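PDB 5EX2: peptidyl-prolyl cis-trans isomerase from Hirschia baltica, which probably catalyses the cis-trans isomerisation of peptide bonds that precede proline, acting as a periplasmic cyclophilin that helps proteins fold. Local coordinates for residues F28-G33 with K199-G204; V34-L39 with M191-D196; G62-R67 with P210-S215; A153-M158 with F172-E177. All coordinates share one frame; numbering follows the deposited sequence.

In the fold
The chain enters the cyclophilin barrel on strand 25-30, turns at 30-33 and returns on strand 33-39. Interaction 1 ties that turn to the loop 199-204, and interaction 2 ties the returning strand to the end of strand 187-191. Interaction 2 thus lies within the longer loop closed by interaction 1. Next comes strand 63-69, which pairs with the late strand 212-218 in interaction 3. This loop crosses those of interactions 1 and 2. Interaction 4 is the most local, pairing strands 155-158 and 171-174, and it lies within the loops of all three others. Asp211 of interaction 3 bonds to Thr31, Lys32 and Thr202 of interaction 1, and Met191 joins interaction 2 to Gly154 of interaction 4.

Interaction 1. Residues F28-G33 with K199-G204; sequences FETTKG and KSLTIG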
loop_
_atom_site.group_PDB
_atom_site.type_symbol
_atom_site.label_atom_id
_atom_site.label_comp_id
_atom_site.label_asym_id
_atom_site.label_seq_id
_atom_site.Cartn_x
_atom_site.Cartn_y
_atom_site.Cartn_z
ATOM N N PHE A 28 -2.848 11.720 -1.466
ATOM C CA PHE A 28 -2.319 12.416 -0.299
ATOM C C PHE A 28 -1.420 13.540 -0.777
ATOM O O PHE A 28 -0.313 13.286 -1.241
ATOM C CB PHE A 28 -1.509 11.461 0.596
ATOM C CG PHE A 28 -2.325 10.648 1.578
ATOM C CD1 PHE A 28 -3.704 10.563 1.490
ATOM C CD2 PHE A 28 -1.681 9.941 2.590
ATOM C CE1 PHE A 28 -4.428 9.816 2.411
ATOM C CE2 PHE A 28 -2.400 9.199 3.501
ATOM C CZ PHE A 28 -3.769 9.131 3.409
ATOM N N GLU A 29 -1.870 14.781 -0.669
ATOM C CA GLU A 29 -1.005 15.908 -0.966
ATOM C C GLU A 29 -0.275 16.328 0.286
ATOM O O GLU A 29 -0.919 16.649 1.276
ATOM C CB GLU A 29 -1.813 17.083 -1.492
ATOM C CG GLU A 29 -2.210 16.947 -2.950
ATOM C CD GLU A 29 -1.018 17.116 -3.885
ATOM O OE1 GLU A 29 0.126 17.293 -3.391
ATOM O OE2 GLU A 29 -1.222 17.068 -5.117
ATOM N N THR A 30 1.053 16.297 0.253
ATOM C CA THR A 30 1.858 16.642 1.413
ATOM C C THR A 30 2.716 17.855 1.092
ATOM O O THR A 30 2.859 18.251 -0.080
ATOM C CB THR A 30 2.793 15.488 1.869
ATOM O OG1 THR A 30 3.986 15.501 1.073
ATOM C CG2 THR A 30 2.113 14.135 1.781
ATOM N N THR A 31 3.325 18.426 2.125
ATOM C CA THR A 31 4.206 19.542 1.937
ATOM C C THR A 31 5.537 19.151 1.295
ATOM O O THR A 31 6.380 20.005 1.081
ATOM C CB THR A 31 4.440 20.285 3.272
ATOM O OG1 THR A 31 4.699 19.335 4.310
ATOM C CG2 THR A 31 3.209 21.096 3.643
ATOM N N LYS A 32 5.714 17.865 0.980
ATOM C CA LYS A 32 6.875 17.412 0.210
ATOM C C LYS A 32 6.485 16.880 -1.165
ATOM O O LYS A 32 7.332 16.384 -1.910
ATOM C CB LYS A 32 7.634 16.333 0.983
ATOM C CG LYS A 32 8.492 16.874 2.116
ATOM C CD LYS A 32 9.746 17.574 1.603
ATOM C CE LYS A 32 10.591 18.110 2.739
ATOM N NZ LYS A 32 9.824 19.049 3.593
ATOM N N GLY A 33 5.203 16.997 -1.503
ATOM C CA GLY A 33 4.699 16.511 -2.776
ATOM C C GLY A 33 3.568 15.511 -2.604
ATOM O O GLY A 33 3.056 15.259 -1.498
ATOM N N LYS A 199 9.930 9.354 1.673
ATOM C CA LYS A 199 11.309 9.303 2.148
ATOM C C LYS A 199 11.911 10.679 2.377
ATOM O O LYS A 199 12.981 10.790 2.952
ATOM C CB LYS A 199 12.189 8.524 1.169
ATOM C CG LYS A 199 11.944 7.045 1.125
ATOM C CD LYS A 199 12.926 6.446 0.115
ATOM C CE LYS A 199 12.917 4.951 0.026
ATOM N NZ LYS A 199 13.842 4.531 -1.078
ATOM N N SER A 200 11.237 11.731 1.929
ATOM C CA SER A 200 11.751 13.088 2.094
ATOM C C SER A 200 11.066 13.819 3.249
ATOM O O SER A 200 11.454 14.940 3.576
ATOM C CB SER A 200 11.586 13.896 0.797
ATOM O OG SER A 200 10.238 14.264 0.563
ATOM N N LEU A 201 10.017 13.236 3.827
ATOM C CA LEU A 201 9.325 13.894 4.939
ATOM C C LEU A 201 10.298 14.106 6.096
ATOM O O LEU A 201 11.159 13.259 6.354
ATOM C CB LEU A 201 8.104 13.084 5.373
ATOM C CG LEU A 201 7.011 12.942 4.304
ATOM C CD1 LEU A 201 6.000 11.914 4.672
ATOM C CD2 LEU A 201 6.306 14.270 4.098
ATOM N N THR A 202 10.156 15.245 6.769
ATOM C CA THR A 202 11.113 15.664 7.780
ATOM C C THR A 202 11.139 14.689 8.957
ATOM O O THR A 202 10.101 14.345 9.531
ATOM C CB THR A 202 10.780 17.079 8.255
ATOM O OG1 THR A 202 10.858 17.972 7.135
ATOM C CG2 THR A 202 11.754 17.553 9.290
ATOM N N ILE A 203 12.347 14.267 9.289
ATOM C CA ILE A 203 12.607 13.307 10.340
ATOM C C ILE A 203 12.449 13.939 11.706
ATOM O O ILE A 203 12.876 15.067 11.912
ATOM C CB ILE A 203 14.048 12.752 10.179
ATOM C CG1 ILE A 203 14.147 11.902 8.915
ATOM C CG2 ILE A 203 14.517 11.955 11.403
ATOM C CD1 ILE A 203 15.555 11.804 8.354
ATOM N N GLY A 204 11.869 13.199 12.647
ATOM C CA GLY A 204 11.822 13.635 14.040
ATOM C C GLY A 204 10.691 12.977 14.801
ATOM O O GLY A 204 9.726 12.477 14.219
HETATM O O HOH W 1 9.865 15.451 -1.863
HETATM O O HOH W 2 12.004 20.252 4.992
#
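No direct hydrogen bond joins 28-33 to 199-204. Van der Waals contact and water bridges join them. The main group is Lys32, whose CG lies beside its backbone N. The chain bends at chi2 (-74°), which lays the methylenes alongside Ser200, and again near its tip at chi4. Lys32 CB sits 3.4 Å from Ser200 OG, and Lys32 CE comes as close to Ser200 O. Lys32 CG also meets the CD2 methyl of Leu201 at 3.9 Å. The same methyl approaches Thr30 OG1, with the two side chains crossing at about a right angle.

Water completes the polar contacts. One molecule donates to both Lys32 O and Ser200 OG, at 2.7 Å each. Ser200 OG also bonds to Val197 O. A second water accepts from Lys32 NZ at 2.9 Å and gives a long, weak bond to Thr202 OG1. The ammonium has its charged partner in Asp211, with which it forms a salt bridge.

Hydrogen bonds within 28-33 hold the loop in shape. Thr30 OG1 accepts from Lys32 N at 2.9 Å, an ST turn. It donates in turn to Gly33 O at 2.7 Å, in the carbonyl plane and on a lone pair. Gly33 O also takes the N-H of Thr30, so two donors grip it. Gly33 N donates back to Thr30 O and closes the type I turn Thr30-Gly33. The backbone angles of Gly33 suit glycine. The loop after helix 195-198 thus packs on the hairpin turn between strands 25-30 and 33-39 of the cyclophilin barrel.

Interaction 2. Residues V34-L39 with M191-D196; sequences VVYIEL and MLEGLD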
loop_
_atom_site.group_PDB
_atom_site.type_symbol
_atom_site.label_atom_id
_atom_site.label_comp_id
_atom_site.label_asym_id
_atom_site.label_seq_id
_atom_site.Cartn_x
_atom_site.Cartn_y
_atom_site.Cartn_z
ATOM N N VAL A 34 3.161 14.932 -3.728
ATOM C CA VAL A 34 1.978 14.089 -3.773
ATOM C C VAL A 34 2.332 12.608 -3.644
ATOM O O VAL A 34 3.362 12.149 -4.124
ATOM C CB VAL A 34 1.184 14.336 -5.075
ATOM C CG1 VAL A 34 1.937 13.840 -6.313
ATOM C CG2 VAL A 34 -0.198 13.711 -4.982
ATOM N N VAL A 35 1.454 11.892 -2.951
ATOM C CA VAL A 35 1.541 10.465 -2.762
ATOM C C VAL A 35 0.210 9.882 -3.239
ATOM O O VAL A 35 -0.852 10.271 -2.757
ATOM C CB VAL A 35 1.804 10.090 -1.283
ATOM C CG1 VAL A 35 1.925 8.592 -1.126
ATOM C CG2 VAL A 35 3.064 10.792 -0.752
ATOM N N TYR A 36 0.274 8.984 -4.215
ATOM C CA TYR A 36 -0.902 8.277 -4.691
ATOM C C TYR A 36 -0.896 6.888 -4.080
ATOM O O TYR A 36 0.045 6.132 -4.297
ATOM C CB TYR A 36 -0.912 8.187 -6.223
ATOM C CG TYR A 36 -1.038 9.525 -6.921
ATOM C CD1 TYR A 36 -2.259 10.143 -7.049
ATOM C CD2 TYR A 36 0.074 10.146 -7.468
ATOM C CE1 TYR A 36 -2.369 11.361 -7.694
ATOM C CE2 TYR A 36 -0.028 11.351 -8.117
ATOM C CZ TYR A 36 -1.246 11.948 -8.216
ATOM O OH TYR A 36 -1.328 13.156 -8.875
ATOM N N ILE A 37 -1.944 6.561 -3.334
ATOM C CA ILE A 37 -2.015 5.285 -2.633
ATOM C C ILE A 37 -3.124 4.431 -3.236
ATOM O O ILE A 37 -4.261 4.896 -3.384
ATOM C CB ILE A 37 -2.288 5.497 -1.137
ATOM C CG1 ILE A 37 -1.119 6.243 -0.508
ATOM C CG2 ILE A 37 -2.512 4.153 -0.431
ATOM C CD1 ILE A 37 -1.399 6.778 0.877
ATOM N N GLU A 38 -2.802 3.191 -3.589
ATOM C CA GLU A 38 -3.829 2.223 -3.949
ATOM C C GLU A 38 -4.219 1.426 -2.710
ATOM O O GLU A 38 -3.381 0.822 -2.046
ATOM C CB GLU A 38 -3.394 1.262 -5.074
ATOM C CG GLU A 38 -4.586 0.436 -5.546
ATOM C CD GLU A 38 -4.288 -0.586 -6.624
ATOM O OE1 GLU A 38 -3.115 -0.790 -6.988
ATOM O OE2 GLU A 38 -5.271 -1.194 -7.098
ATOM N N LEU A 39 -5.513 1.412 -2.434
ATOM C CA LEU A 39 -6.081 0.615 -1.363
ATOM C C LEU A 39 -6.155 -0.851 -1.771
ATOM O O LEU A 39 -6.361 -1.171 -2.948
ATOM C CB LEU A 39 -7.478 1.102 -1.026
ATOM C CG LEU A 39 -7.561 2.580 -0.693
ATOM C CD1 LEU A 39 -9.016 3.019 -0.539
ATOM C CD2 LEU A 39 -6.748 2.879 0.569
ATOM N N MET A 191 1.943 2.853 -2.008
ATOM C CA MET A 191 2.220 4.105 -2.723
ATOM C C MET A 191 2.622 3.808 -4.150
ATOM O O MET A 191 3.746 3.382 -4.412
ATOM C CB MET A 191 3.329 4.888 -2.011
ATOM C CG MET A 191 2.943 5.305 -0.595
ATOM S SD MET A 191 4.198 6.250 0.265
ATOM C CE MET A 191 5.108 4.968 1.096
ATOM N N LEU A 192 1.688 4.002 -5.072
ATOM C CA LEU A 192 1.957 3.839 -6.492
ATOM C C LEU A 192 3.014 4.817 -6.972
ATOM O O LEU A 192 3.904 4.479 -7.757
ATOM C CB LEU A 192 0.679 4.044 -7.294
ATOM C CG LEU A 192 -0.501 3.147 -6.949
ATOM C CD1 LEU A 192 -1.605 3.345 -7.971
ATOM C CD2 LEU A 192 -0.087 1.681 -6.908
ATOM N N GLU A 193 2.883 6.049 -6.493
ATOM C CA GLU A 193 3.837 7.114 -6.738
ATOM C C GLU A 193 3.940 7.847 -5.426
ATOM O O GLU A 193 2.956 7.940 -4.689
ATOM C CB GLU A 193 3.395 8.043 -7.879
ATOM C CG GLU A 193 3.734 7.509 -9.264
ATOM C CD GLU A 193 3.436 8.494 -10.393
ATOM O OE1 GLU A 193 3.188 9.694 -10.118
ATOM O OE2 GLU A 193 3.457 8.066 -11.569
ATOM N N GLY A 194 5.133 8.323 -5.114
ATOM C CA GLY A 194 5.347 9.103 -3.915
ATOM C C GLY A 194 6.164 8.444 -2.819
ATOM O O GLY A 194 6.321 9.018 -1.759
ATOM N N LEU A 195 6.696 7.249 -3.049
ATOM C CA LEU A 195 7.631 6.692 -2.087
ATOM C C LEU A 195 8.785 7.657 -1.851
ATOM O O LEU A 195 9.232 7.824 -0.711
ATOM C CB LEU A 195 8.163 5.343 -2.552
ATOM C CG LEU A 195 9.270 4.714 -1.687
ATOM C CD1 LEU A 195 8.865 4.586 -0.245
ATOM C CD2 LEU A 195 9.672 3.347 -2.225
ATOM N N ASP A 196 9.270 8.297 -2.911
ATOM C CA ASP A 196 10.362 9.252 -2.773
ATOM C C ASP A 196 9.918 10.450 -1.923
ATOM O O ASP A 196 10.682 10.963 -1.102
ATOM C CB ASP A 196 10.867 9.713 -4.150
ATOM C CG ASP A 196 9.776 10.331 -5.028
ATOM O OD1 ASP A 196 8.565 10.163 -4.757
ATOM O OD2 ASP A 196 10.149 10.993 -6.025
#
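A classic beta bulge lies in the cyclophilin barrel, where strand 33-39 pairs antiparallel with the end of strand 187-191. Leu192 and Glu193 both face Tyr36. Tyr36 N donates to Glu193 O at 2.9 Å, from above the carbonyl plane. Tyr36 O takes a weak, bent bond from Leu192 N at 2.8 Å, and the CA-H of Met191 also points at this oxygen. The bulge precedes helix 195-198, with Gly194 at the N-cap. Gly194 CA lies against Val34 O, and a beta carbon there would clash with Val35.

Leu192 crosses Glu38 obliquely, its CD2 methyl 3.8 Å from Glu38 CB. An alanine at Leu192 would lose this methyl contact and the packing on Val20, Ala230 and Val232, and would probably loosen the barrel against strand 229-233. The carboxylate of Glu38 forms a salt bridge with Arg18.

Glu193 runs beside Tyr36, pointing the same way. Its CB meets the ring edge at Tyr36 CD2, and its carboxylate, turned 78° from the ring, bonds to Val263 N. On the Met191 face, Val35 CG1 also touches Met191 SD, and it packs tightly on Met191 CG, at 3.5 Å.

Interaction 3. Residues G62-R67 with P210-S215; sequences GTKFHR and PDILVS
Phe65 turns CG beside its backbone N, anti to its carbonyl carbon (chi1 -73°), with chi2 -80° turning the CE2 side of its ring to the 211-213 backbone. These torsions set the ring where strands 63-69 and 212-218 pair antiparallel in the cyclophilin barrel. Phe65 CE2 comes 4.0 Å from Leu213 CB and 3.6 Å from Leu213 N, while Asp211 O lies at the ring edge near its plane. An alanine at Phe65 would lose these ring contacts and those with Leu201, Phe171 and Leu173, and would probably weaken the packing between the strand pair and the barrel interior.

Three backbone bonds link the segments. Phe65 N donates almost straight (177°) to Asp211 O, at 2.8 Å but from above the carbonyl plane. Leu213 N meets Thr63 O nearly along the C=O axis. Gly62 N reaches Leu213 O, with a more bent geometry.

On the face with Lys64 and Ile212, the two chains run side by side, Lys64 CD touching Ile212 CG1 at 3.8 Å. The Asp211 carboxylate accepts from Thr31 OG1 and Thr202 N. One water closes the end, donating to Phe65 O and accepting from Asp211 N, at 2.9 Å each.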
loop_
_atom_site.group_PDB
_atom_site.type_symbol
_atom_site.label_atom_id
_atom_site.label_comp_id
_atom_site.label_asym_id
_atom_site.label_seq_id
_atom_site.Cartn_x
_atom_site.Cartn_y
_atom_site.Cartn_z
ATOM N N GLY A 62 -4.445 18.832 7.026
ATOM C CA GLY A 62 -3.692 19.539 8.043
ATOM C C GLY A 62 -3.031 18.683 9.103
ATOM O O GLY A 62 -2.356 19.208 9.976
ATOM N N THR A 63 -3.231 17.377 9.065
ATOM C CA THR A 63 -2.570 16.546 10.064
ATOM C C THR A 63 -1.071 16.462 9.782
ATOM O O THR A 63 -0.620 16.453 8.641
ATOM C CB THR A 63 -3.163 15.131 10.132
ATOM O OG1 THR A 63 -3.146 14.526 8.842
ATOM C CG2 THR A 63 -4.598 15.159 10.672
ATOM N N LYS A 64 -0.297 16.393 10.853
ATOM C CA LYS A 64 1.148 16.444 10.738
ATOM C C LYS A 64 1.721 15.067 10.447
ATOM O O LYS A 64 1.097 14.051 10.746
ATOM C CB LYS A 64 1.774 16.960 12.025
ATOM C CG LYS A 64 1.256 18.303 12.479
ATOM C CD LYS A 64 1.561 19.404 11.500
ATOM C CE LYS A 64 1.165 20.764 12.076
ATOM N NZ LYS A 64 1.888 21.076 13.341
ATOM N N PHE A 65 2.924 15.030 9.900
ATOM C CA PHE A 65 3.733 13.819 9.950
ATOM C C PHE A 65 4.587 13.955 11.189
ATOM O O PHE A 65 5.716 14.454 11.156
ATOM C CB PHE A 65 4.552 13.650 8.682
ATOM C CG PHE A 65 3.719 13.245 7.534
ATOM C CD1 PHE A 65 3.351 11.923 7.382
ATOM C CD2 PHE A 65 3.256 14.172 6.628
ATOM C CE1 PHE A 65 2.542 11.533 6.335
ATOM C CE2 PHE A 65 2.447 13.784 5.580
ATOM C CZ PHE A 65 2.093 12.464 5.435
ATOM N N HIS A 66 4.009 13.536 12.307
ATOM C CA HIS A 66 4.553 13.856 13.621
ATOM C C HIS A 66 5.588 12.861 14.133
ATOM O O HIS A 66 6.243 13.130 15.132
ATOM C CB HIS A 66 3.419 13.960 14.636
ATOM C CG HIS A 66 2.744 12.655 14.901
ATOM N ND1 HIS A 66 1.729 12.158 14.111
ATOM C CD2 HIS A 66 2.984 11.712 15.843
ATOM C CE1 HIS A 66 1.360 10.973 14.566
ATOM N NE2 HIS A 66 2.106 10.679 15.615
ATOM N N ARG A 67 5.725 11.713 13.483
ATOM C CA ARG A 67 6.718 10.724 13.896
ATOM C C ARG A 67 7.333 10.110 12.656
ATOM O O ARG A 67 6.701 9.300 11.982
ATOM C CB ARG A 67 6.077 9.648 14.780
ATOM C CG ARG A 67 7.006 8.512 15.207
ATOM C CD ARG A 67 6.196 7.375 15.822
ATOM N NE ARG A 67 6.972 6.152 16.052
ATOM C CZ ARG A 67 6.656 4.943 15.592
ATOM N NH1 ARG A 67 5.570 4.749 14.857
ATOM N NH2 ARG A 67 7.438 3.904 15.870
ATOM N N PRO A 210 7.115 19.830 11.552
ATOM C CA PRO A 210 6.807 18.643 10.744
ATOM C C PRO A 210 6.235 18.969 9.383
ATOM O O PRO A 210 5.606 20.022 9.213
ATOM C CB PRO A 210 5.750 17.907 11.568
ATOM C CG PRO A 210 5.832 18.483 12.935
ATOM C CD PRO A 210 6.338 19.870 12.800
ATOM N N ASP A 211 6.436 18.063 8.439
ATOM C CA ASP A 211 5.669 18.099 7.199
ATOM C C ASP A 211 4.195 17.806 7.489
ATOM O O ASP A 211 3.854 17.318 8.580
ATOM C CB ASP A 211 6.262 17.119 6.190
ATOM C CG ASP A 211 7.448 17.706 5.474
ATOM O OD1 ASP A 211 7.282 18.788 4.867
ATOM O OD2 ASP A 211 8.545 17.126 5.551
ATOM N N ILE A 212 3.336 18.145 6.532
ATOM C CA ILE A 212 1.892 18.144 6.722
ATOM C C ILE A 212 1.231 17.383 5.594
ATOM O O ILE A 212 1.641 17.496 4.450
ATOM C CB ILE A 212 1.336 19.586 6.764
ATOM C CG1 ILE A 212 2.047 20.401 7.851
ATOM C CG2 ILE A 212 -0.178 19.589 6.984
ATOM C CD1 ILE A 212 1.713 21.884 7.842
ATOM N N LEU A 213 0.200 16.638 5.938
ATOM C CA LEU A 213 -0.736 16.089 4.975
ATOM C C LEU A 213 -1.731 17.197 4.718
ATOM O O LEU A 213 -2.640 17.417 5.502
ATOM C CB LEU A 213 -1.415 14.838 5.519
ATOM C CG LEU A 213 -2.465 14.185 4.622
ATOM C CD1 LEU A 213 -1.920 13.834 3.250
ATOM C CD2 LEU A 213 -2.976 12.940 5.318
ATOM N N VAL A 214 -1.543 17.908 3.619
ATOM C CA VAL A 214 -2.349 19.085 3.326
ATOM C C VAL A 214 -3.789 18.723 2.964
ATOM O O VAL A 214 -4.744 19.399 3.369
ATOM C CB VAL A 214 -1.714 19.891 2.177
ATOM C CG1 VAL A 214 -2.582 21.080 1.798
ATOM C CG2 VAL A 214 -0.316 20.337 2.536
ATOM N N SER A 215 -3.943 17.668 2.171
ATOM C CA SER A 215 -5.270 17.211 1.784
ATOM C C SER A 215 -5.240 15.745 1.401
ATOM O O SER A 215 -4.210 15.215 1.015
ATOM C CB SER A 215 -5.812 18.039 0.616
ATOM O OG SER A 215 -5.066 17.791 -0.564
HETATM O O HOH W 3 7.534 15.464 9.192
#

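Interaction 4. Residues A153-M158 with F172-E177; sequences AGVVSM and FLMRDE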
loop_
_atom_site.group_PDB
_atom_site.type_symbol
_atom_site.label_atom_id
_atom_site.label_comp_id
_atom_site.label_asym_id
_atom_site.label_seq_id
_atom_site.Cartn_x
_atom_site.Cartn_y
_atom_site.Cartn_z
ATOM N N ALA A 153 9.150 -1.187 1.629
ATOM C CA ALA A 153 9.095 0.223 1.265
ATOM C C ALA A 153 7.955 0.409 0.292
ATOM O O ALA A 153 7.800 -0.387 -0.640
ATOM C CB ALA A 153 10.404 0.671 0.668
ATOM N N GLY A 154 7.151 1.444 0.504
ATOM C CA GLY A 154 6.010 1.689 -0.343
ATOM C C GLY A 154 4.669 1.280 0.237
ATOM O O GLY A 154 3.640 1.830 -0.125
ATOM N N VAL A 155 4.676 0.318 1.141
ATOM C CA VAL A 155 3.452 -0.132 1.768
ATOM C C VAL A 155 2.974 0.934 2.728
ATOM O O VAL A 155 3.756 1.720 3.246
ATOM C CB VAL A 155 3.687 -1.518 2.435
ATOM C CG1 VAL A 155 2.547 -1.933 3.378
ATOM C CG2 VAL A 155 3.864 -2.553 1.325
ATOM N N VAL A 156 1.673 0.962 2.925
ATOM C CA VAL A 156 1.025 1.880 3.846
ATOM C C VAL A 156 0.263 1.050 4.872
ATOM O O VAL A 156 -0.404 0.079 4.514
ATOM C CB VAL A 156 0.087 2.851 3.076
ATOM C CG1 VAL A 156 -0.562 3.844 3.998
ATOM C CG2 VAL A 156 0.864 3.582 1.987
ATOM N N SER A 157 0.363 1.419 6.142
ATOM C CA SER A 157 -0.147 0.587 7.217
ATOM C C SER A 157 -0.755 1.433 8.320
ATOM O O SER A 157 -0.735 2.646 8.246
ATOM C CB SER A 157 0.985 -0.288 7.731
ATOM O OG SER A 157 0.515 -1.243 8.643
ATOM N N MET A 158 -1.360 0.779 9.294
ATOM C CA MET A 158 -2.107 1.460 10.327
ATOM C C MET A 158 -1.351 1.499 11.641
ATOM O O MET A 158 -0.927 0.476 12.140
ATOM C CB MET A 158 -3.453 0.775 10.539
ATOM C CG MET A 158 -4.527 1.726 10.971
ATOM S SD MET A 158 -5.054 2.748 9.588
ATOM C CE MET A 158 -6.023 3.978 10.444
ATOM N N PHE A 172 1.002 4.853 8.745
ATOM C CA PHE A 172 2.375 5.139 8.406
ATOM C C PHE A 172 2.711 4.689 6.999
ATOM O O PHE A 172 2.201 3.690 6.463
ATOM C CB PHE A 172 3.346 4.592 9.440
ATOM C CG PHE A 172 3.177 3.164 9.759
ATOM C CD1 PHE A 172 2.220 2.755 10.668
ATOM C CD2 PHE A 172 4.021 2.229 9.207
ATOM C CE1 PHE A 172 2.094 1.431 11.001
ATOM C CE2 PHE A 172 3.900 0.905 9.536
ATOM C CZ PHE A 172 2.931 0.501 10.432
ATOM N N LEU A 173 3.585 5.494 6.425
ATOM C CA LEU A 173 4.119 5.311 5.079
ATOM C C LEU A 173 5.469 4.637 5.192
ATOM O O LEU A 173 6.390 5.186 5.812
ATOM C CB LEU A 173 4.277 6.653 4.372
ATOM C CG LEU A 173 3.043 7.547 4.358
ATOM C CD1 LEU A 173 3.385 8.866 3.668
ATOM C CD2 LEU A 173 1.862 6.883 3.656
ATOM N N MET A 174 5.602 3.433 4.653
ATOM C CA MET A 174 6.854 2.702 4.792
ATOM C C MET A 174 7.944 3.271 3.908
ATOM O O MET A 174 7.808 3.330 2.695
ATOM C CB MET A 174 6.672 1.219 4.473
ATOM C CG MET A 174 5.715 0.484 5.376
ATOM S SD MET A 174 6.086 0.676 7.123
ATOM C CE MET A 174 7.810 0.249 7.163
ATOM N N ARG A 175 9.020 3.710 4.529
ATOM C CA ARG A 175 10.159 4.281 3.820
ATOM C C ARG A 175 11.215 3.236 3.501
ATOM O O ARG A 175 12.012 3.422 2.587
ATOM C CB ARG A 175 10.788 5.410 4.634
ATOM C CG ARG A 175 9.901 6.632 4.733
ATOM C CD ARG A 175 10.300 7.594 5.822
ATOM N NE ARG A 175 11.655 8.144 5.790
ATOM C CZ ARG A 175 11.945 9.452 5.828
ATOM N NH1 ARG A 175 10.992 10.384 5.722
ATOM N NH2 ARG A 175 13.214 9.835 5.911
ATOM N N ASP A 176 11.221 2.132 4.246
ATOM C CA ASP A 176 12.207 1.065 4.074
ATOM C C ASP A 176 11.611 -0.230 4.596
ATOM O O ASP A 176 10.705 -0.228 5.444
ATOM C CB ASP A 176 13.513 1.394 4.799
ATOM C CG ASP A 176 14.617 0.401 4.486
ATOM O OD1 ASP A 176 15.094 0.393 3.334
ATOM O OD2 ASP A 176 15.012 -0.373 5.387
ATOM N N GLU A 177 12.109 -1.339 4.070
ATOM C CA GLU A 177 11.655 -2.661 4.465
ATOM C C GLU A 177 11.719 -2.826 5.973
ATOM O O GLU A 177 12.761 -2.614 6.588
ATOM C CB GLU A 177 12.503 -3.733 3.783
ATOM C CG GLU A 177 12.212 -5.169 4.269
ATOM C CD GLU A 177 13.117 -6.213 3.632
ATOM O OE1 GLU A 177 14.155 -5.825 3.060
ATOM O OE2 GLU A 177 12.800 -7.427 3.712
#
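Phe172 carries this contact between two neighbouring antiparallel strands of the cyclophilin barrel, 155-158 and 171-174. Its CB leaves the strand with CG in the crowded position between backbone N and carbonyl carbon (chi1 52°), which swings the ring across toward Ser157. Further out, Phe172 CD1 passes Ser157 O at 3.8 Å. Phe172 CE1 then reaches Met158 O, which lies at the ring edge near its plane. At the tip, Phe172 CZ is 3.4 Å from Ser157 CB. This carbon lies over one ring face, offset toward the rim, and makes a CH-pi contact. Phe172 CE2, the next ring atom, lies 3.6 Å from the same Ser157 CB, and Met174 SD sits in plane at the ring edge. Ser157 OG is turned to His151 NE2, which gives the buried hydroxyl a partner.

The backbones are paired by four hydrogen bonds. Ser157 and Phe172 exchange two N-H...O bonds of 2.9 Å each. Met174 N donates nearly along the C=O axis of Val155, and Gly154 N bonds almost straight (176°) to Met174 O. On the face with Val156 and Leu173, the two side chains lie side by side, and Leu173 CD2 rests 3.8 Å from Val156 CG2.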